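Local coordinates for protein beta-phenylalanine aminotransferase (Variovorax paradoxus, PDB 4AO9) that catalyses the pyridoxal-5'-phosphate-dependent transfer of the amino group of beta-phenylalanine, probably to a 2-oxo acid, as a class-III aminotransferase, at residues G254-R266 / I278-G290. Sequence-based numbering, arbitrary orientation.
Sequences GALLVFDEVMTSR and IRSDLTTLGKYIG. With PLP (pyridoxal-5'-phosphate), chain C.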
loop_
_atom_site.group_PDB
_atom_site.type_symbol
_atom_site.label_atom_id
_atom_site.label_comp_id
_atom_site.label_asym_id
_atom_site.label_seq_id
_atom_site.Cartn_x
_atom_site.Cartn_y
_atom_site.Cartn_z
ATOM N N GLY A 254 -24.280 -6.361 18.234
ATOM C CA GLY A 254 -22.917 -6.723 18.637
ATOM C C GLY A 254 -21.848 -6.595 17.563
ATOM O O GLY A 254 -20.788 -7.198 17.688
ATOM N N ALA A 255 -22.150 -5.825 16.517
ATOM C CA ALA A 255 -21.222 -5.571 15.423
ATOM C C ALA A 255 -20.421 -4.315 15.717
ATOM O O ALA A 255 -20.848 -3.438 16.481
ATOM C CB ALA A 255 -21.990 -5.385 14.119
ATOM N N LEU A 256 -19.258 -4.223 15.085
ATOM C CA LEU A 256 -18.494 -2.977 15.127
ATOM C C LEU A 256 -18.926 -2.051 14.003
ATOM O O LEU A 256 -19.181 -2.499 12.886
ATOM C CB LEU A 256 -16.991 -3.267 15.026
ATOM C CG LEU A 256 -16.331 -4.142 16.099
ATOM C CD1 LEU A 256 -14.833 -4.179 15.846
ATOM C CD2 LEU A 256 -16.586 -3.600 17.496
ATOM N N LEU A 257 -19.009 -0.762 14.291
ATOM C CA LEU A 257 -19.204 0.221 13.230
ATOM C C LEU A 257 -17.841 0.765 12.860
ATOM O O LEU A 257 -17.069 1.164 13.738
ATOM C CB LEU A 257 -20.098 1.377 13.695
ATOM C CG LEU A 257 -20.330 2.557 12.749
ATOM C CD1 LEU A 257 -21.132 2.127 11.516
ATOM C CD2 LEU A 257 -21.051 3.675 13.507
ATOM N N VAL A 258 -17.538 0.757 11.566
ATOM C CA VAL A 258 -16.285 1.325 11.063
ATOM C C VAL A 258 -16.616 2.459 10.106
ATOM O O VAL A 258 -17.306 2.256 9.095
ATOM C CB VAL A 258 -15.409 0.261 10.360
ATOM C CG1 VAL A 258 -14.149 0.905 9.774
ATOM C CG2 VAL A 258 -15.055 -0.876 11.320
ATOM N N PHE A 259 -16.164 3.664 10.457
ATOM C CA PHE A 259 -16.249 4.777 9.526
ATOM C C PHE A 259 -14.978 4.874 8.694
ATOM O O PHE A 259 -13.864 5.036 9.231
ATOM C CB PHE A 259 -16.468 6.110 10.247
ATOM C CG PHE A 259 -17.897 6.389 10.672
ATOM C CD1 PHE A 259 -18.996 6.030 9.890
ATOM C CD2 PHE A 259 -18.121 7.092 11.849
ATOM C CE1 PHE A 259 -20.301 6.343 10.295
ATOM C CE2 PHE A 259 -19.424 7.396 12.270
ATOM C CZ PHE A 259 -20.504 7.021 11.501
ATOM N N ASP A 260 -15.170 4.821 7.380
ATOM C CA ASP A 260 -14.102 5.096 6.436
ATOM C C ASP A 260 -14.034 6.609 6.257
ATOM O O ASP A 260 -14.853 7.186 5.542
ATOM C CB ASP A 260 -14.392 4.374 5.110
ATOM C CG ASP A 260 -13.318 4.620 4.062
ATOM O OD1 ASP A 260 -12.526 5.571 4.211
ATOM O OD2 ASP A 260 -13.268 3.856 3.084
ATOM N N GLU A 261 -13.068 7.232 6.929
ATOM C CA GLU A 261 -12.859 8.682 6.818
ATOM C C GLU A 261 -11.602 9.003 6.024
ATOM O O GLU A 261 -11.017 10.080 6.156
ATOM C CB GLU A 261 -12.860 9.362 8.197
ATOM C CG GLU A 261 -14.203 9.238 8.938
ATOM C CD GLU A 261 -14.548 10.478 9.716
ATOM O OE1 GLU A 261 -14.967 11.463 9.085
ATOM O OE2 GLU A 261 -14.365 10.468 10.944
ATOM N N VAL A 262 -11.226 8.097 5.126
ATOM C CA VAL A 262 -10.064 8.372 4.263
ATOM C C VAL A 262 -10.240 9.711 3.548
ATOM O O VAL A 262 -9.294 10.485 3.439
ATOM C CB VAL A 262 -9.800 7.214 3.269
ATOM C CG1 VAL A 262 -8.780 7.621 2.193
ATOM C CG2 VAL A 262 -9.333 5.961 4.015
ATOM N N MET A 263 -11.448 9.978 3.074
ATOM C CA MET A 263 -11.760 11.284 2.492
ATOM C C MET A 263 -12.385 12.239 3.522
ATOM O O MET A 263 -11.987 13.401 3.633
ATOM C CB MET A 263 -12.685 11.101 1.294
ATOM C CG MET A 263 -12.642 12.231 0.329
ATOM S SD MET A 263 -13.469 11.722 -1.182
ATOM C CE MET A 263 -12.168 10.958 -2.138
ATOM N N THR A 264 -13.355 11.765 4.295
ATOM C CA THR A 264 -14.153 12.681 5.125
ATOM C C THR A 264 -13.423 13.276 6.335
ATOM O O THR A 264 -13.926 14.219 6.972
ATOM C CB THR A 264 -15.487 12.054 5.594
ATOM O OG1 THR A 264 -15.229 10.934 6.440
ATOM C CG2 THR A 264 -16.338 11.599 4.405
ATOM N N SER A 265 -12.241 12.755 6.674
ATOM C CA SER A 265 -11.524 13.307 7.831
ATOM C C SER A 265 -11.124 14.756 7.611
ATOM O O SER A 265 -10.935 15.486 8.569
ATOM C CB SER A 265 -10.293 12.480 8.177
ATOM O OG SER A 265 -9.285 12.717 7.217
ATOM N N ARG A 266 -11.002 15.166 6.352
ATOM C CA ARG A 266 -10.632 16.563 6.057
ATOM C C ARG A 266 -11.770 17.567 6.119
ATOM O O ARG A 266 -11.522 18.775 6.005
ATOM C CB ARG A 266 -9.912 16.716 4.708
ATOM C CG ARG A 266 -10.521 16.001 3.521
ATOM C CD ARG A 266 -9.662 16.229 2.273
ATOM N NE ARG A 266 -10.053 17.507 1.728
ATOM C CZ ARG A 266 -9.484 18.185 0.735
ATOM N NH1 ARG A 266 -8.408 17.749 0.072
ATOM N NH2 ARG A 266 -10.026 19.342 0.408
ATOM N N ILE A 278 -21.257 11.122 15.902
ATOM C CA ILE A 278 -21.420 9.670 15.886
ATOM C C ILE A 278 -20.059 9.003 16.022
ATOM O O ILE A 278 -19.147 9.246 15.218
ATOM C CB ILE A 278 -22.153 9.167 14.617
ATOM C CG1 ILE A 278 -23.484 9.912 14.451
ATOM C CG2 ILE A 278 -22.374 7.645 14.691
ATOM C CD1 ILE A 278 -24.147 9.722 13.102
ATOM N N ARG A 279 -19.936 8.162 17.042
ATOM C CA ARG A 279 -18.680 7.490 17.373
ATOM C C ARG A 279 -18.641 6.096 16.763
ATOM O O ARG A 279 -19.453 5.248 17.118
ATOM C CB ARG A 279 -18.508 7.387 18.893
ATOM C CG ARG A 279 -17.299 6.556 19.340
ATOM C CD ARG A 279 -16.056 7.412 19.502
ATOM N NE ARG A 279 -15.899 7.948 20.856
ATOM C CZ ARG A 279 -14.898 7.650 21.691
ATOM N NH1 ARG A 279 -13.930 6.818 21.333
ATOM N NH2 ARG A 279 -14.862 8.201 22.897
ATOM N N SER A 280 -17.700 5.862 15.852
ATOM C CA SER A 280 -17.451 4.502 15.357
ATOM C C SER A 280 -16.443 3.763 16.236
ATOM O O SER A 280 -15.629 4.372 16.926
ATOM C CB SER A 280 -16.969 4.548 13.907
ATOM O OG SER A 280 -15.797 5.346 13.794
ATOM N N ASP A 281 -16.510 2.432 16.200
ATOM C CA ASP A 281 -15.569 1.586 16.929
ATOM C C ASP A 281 -14.162 1.615 16.348
ATOM O O ASP A 281 -13.181 1.536 17.095
ATOM C CB ASP A 281 -16.087 0.155 16.976
ATOM C CG ASP A 281 -17.425 0.067 17.658
ATOM O OD1 ASP A 281 -17.436 0.034 18.910
ATOM O OD2 ASP A 281 -18.451 0.066 16.953
ATOM N N LEU A 282 -14.077 1.737 15.023
ATOM C CA LEU A 282 -12.813 1.967 14.313
ATOM C C LEU A 282 -13.032 3.056 13.282
ATOM O O LEU A 282 -14.174 3.294 12.846
ATOM C CB LEU A 282 -12.300 0.700 13.608
ATOM C CG LEU A 282 -11.986 -0.513 14.490
ATOM C CD1 LEU A 282 -11.728 -1.730 13.608
ATOM C CD2 LEU A 282 -10.786 -0.261 15.395
ATOM N N THR A 283 -11.930 3.688 12.881
ATOM C CA THR A 283 -11.919 4.704 11.850
ATOM C C THR A 283 -10.706 4.440 10.972
ATOM O O THR A 283 -9.619 4.142 11.479
ATOM C CB THR A 283 -11.780 6.095 12.477
ATOM O OG1 THR A 283 -12.930 6.342 13.301
ATOM C CG2 THR A 283 -11.688 7.183 11.398
ATOM N N THR A 284 -10.892 4.576 9.662
ATOM C CA THR A 284 -9.755 4.513 8.746
ATOM C C THR A 284 -9.474 5.895 8.159
ATOM O O THR A 284 -10.383 6.722 7.988
ATOM C CB THR A 284 -9.962 3.469 7.651
ATOM O OG1 THR A 284 -11.172 3.763 6.938
ATOM C CG2 THR A 284 -10.054 2.063 8.276
ATOM N N LEU A 285 -8.187 6.133 7.900
ATOM C CA LEU A 285 -7.675 7.404 7.400
ATOM C C LEU A 285 -6.708 7.152 6.255
ATOM O O LEU A 285 -6.164 6.058 6.111
ATOM C CB LEU A 285 -6.918 8.127 8.519
ATOM C CG LEU A 285 -7.698 8.503 9.770
ATOM C CD1 LEU A 285 -6.709 8.995 10.833
ATOM C CD2 LEU A 285 -8.737 9.575 9.472
ATOM N N GLY A 286 -6.493 8.182 5.443
ATOM C CA GLY A 286 -5.559 8.077 4.340
ATOM C C GLY A 286 -5.392 9.396 3.632
ATOM O O GLY A 286 -5.586 10.475 4.212
ATOM N N LYS A 287 -5.023 9.283 2.361
ATOM C CA LYS A 287 -4.826 10.438 1.456
ATOM C C LYS A 287 -3.936 11.533 2.127
ATOM O O LYS A 287 -2.754 11.283 2.377
ATOM C CB LYS A 287 -6.170 10.867 0.841
ATOM C CG LYS A 287 -6.533 9.759 -0.194
ATOM C CD LYS A 287 -7.610 10.209 -1.168
ATOM C CE LYS A 287 -8.008 9.146 -2.204
ATOM N NZ LYS A 287 -9.226 8.428 -1.758
ATOM N N TYR A 288 -4.478 12.703 2.437
ATOM C CA TYR A 288 -3.638 13.845 2.843
ATOM C C TYR A 288 -2.902 13.711 4.181
ATOM O O TYR A 288 -1.982 14.479 4.465
ATOM C CB TYR A 288 -4.492 15.118 2.897
ATOM C CG TYR A 288 -5.393 15.118 4.118
ATOM C CD1 TYR A 288 -6.593 14.406 4.116
ATOM C CD2 TYR A 288 -5.020 15.782 5.294
ATOM C CE1 TYR A 288 -7.399 14.363 5.236
ATOM C CE2 TYR A 288 -5.834 15.753 6.427
ATOM C CZ TYR A 288 -7.024 15.043 6.379
ATOM O OH TYR A 288 -7.810 14.988 7.500
ATOM N N ILE A 289 -3.326 12.775 5.024
ATOM C CA ILE A 289 -2.745 12.656 6.359
ATOM C C ILE A 289 -1.241 12.341 6.319
ATOM O O ILE A 289 -0.511 12.710 7.235
ATOM C CB ILE A 289 -3.553 11.657 7.247
ATOM C CG1 ILE A 289 -5.002 12.135 7.449
ATOM C CG2 ILE A 289 -2.876 11.446 8.592
ATOM C CD1 ILE A 289 -5.204 13.128 8.592
ATOM N N GLY A 290 -0.772 11.698 5.241
ATOM C CA GLY A 290 0.650 11.436 5.059
ATOM C C GLY A 290 1.447 12.546 4.395
ATOM O O GLY A 290 2.546 12.303 3.910
HETATM N N1 PLP C . -11.652 4.929 1.013
HETATM C C2 PLP C . -12.010 6.130 0.560
HETATM C C2A PLP C . -13.318 6.717 1.095
HETATM C C3 PLP C . -11.199 6.812 -0.353
HETATM O O3 PLP C . -11.561 7.936 -0.746
HETATM C C4 PLP C . -9.997 6.258 -0.823
HETATM C C4A PLP C . -9.056 6.975 -1.811
HETATM C C5 PLP C . -9.687 4.968 -0.335
HETATM C C6 PLP C . -10.535 4.339 0.577
HETATM C C5A PLP C . -8.413 4.229 -0.784
HETATM O O4P PLP C . -7.218 4.788 -0.431
HETATM P P PLP C . -5.929 4.390 -1.311
HETATM O O1P PLP C . -6.174 4.938 -2.768
HETATM O O2P PLP C . -5.798 2.826 -1.347
HETATM O O3P PLP C . -4.764 4.995 -0.603
HETATM O O HOH W 1 -14.764 8.385 12.750
HETATM O O HOH W 2 -7.924 10.803 5.823
#
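Phe259 and Thr284 join neighbouring parallel strands, 256-260 and 282-286, of the beta-alpha-beta unit whose two strands are connected through helix 272-276 in the large, mixed central sheet of this fold-type I aminotransferase. Backbone bonds run from Thr284 N to Phe259 O (3.0 Å), from Phe259 N to Leu282 O and from Glu261 N to Thr284 O. Ser280 OG also donates to Leu282 O, reaching it from the face opposite Phe259 N. Where the pairing begins, a side chain, the Asp281 carboxylate, serves as acceptor: OD2 takes Leu257 N at 2.8 Å on its anti side, nearly straight at 169°, and salt bridges to Arg247 and Arg301 hold the same carboxylate.

The Phe259 ring packs between Leu257 CD2, over one face near the rim, and Ile278 CG2, which meets Phe259 CZ at 3.7 Å. A polar atom, Ile278 O, sits in plane at the ring edge.

At and just beyond their C-terminal ends the strands reach the cofactor. Asp260, the last residue of its strand, its CG anti to the backbone N (chi1 180°), brings OD2 to 2.8 Å from PLP N1, consistent with stabilising a protonated pyridine; His180 and Asn156 also bind OD2, while OD1 accepts Val262 N in an Asx turn. Val262 CG1 packs against the pyridine ring and Lys287 CG. Lys287 NZ is covalently bound to PLP C4A. Beyond it, Ser265 OG hydrogen-bonds Tyr288 OH at 2.7 Å, and a water links Ser265 OG to Gly286 N.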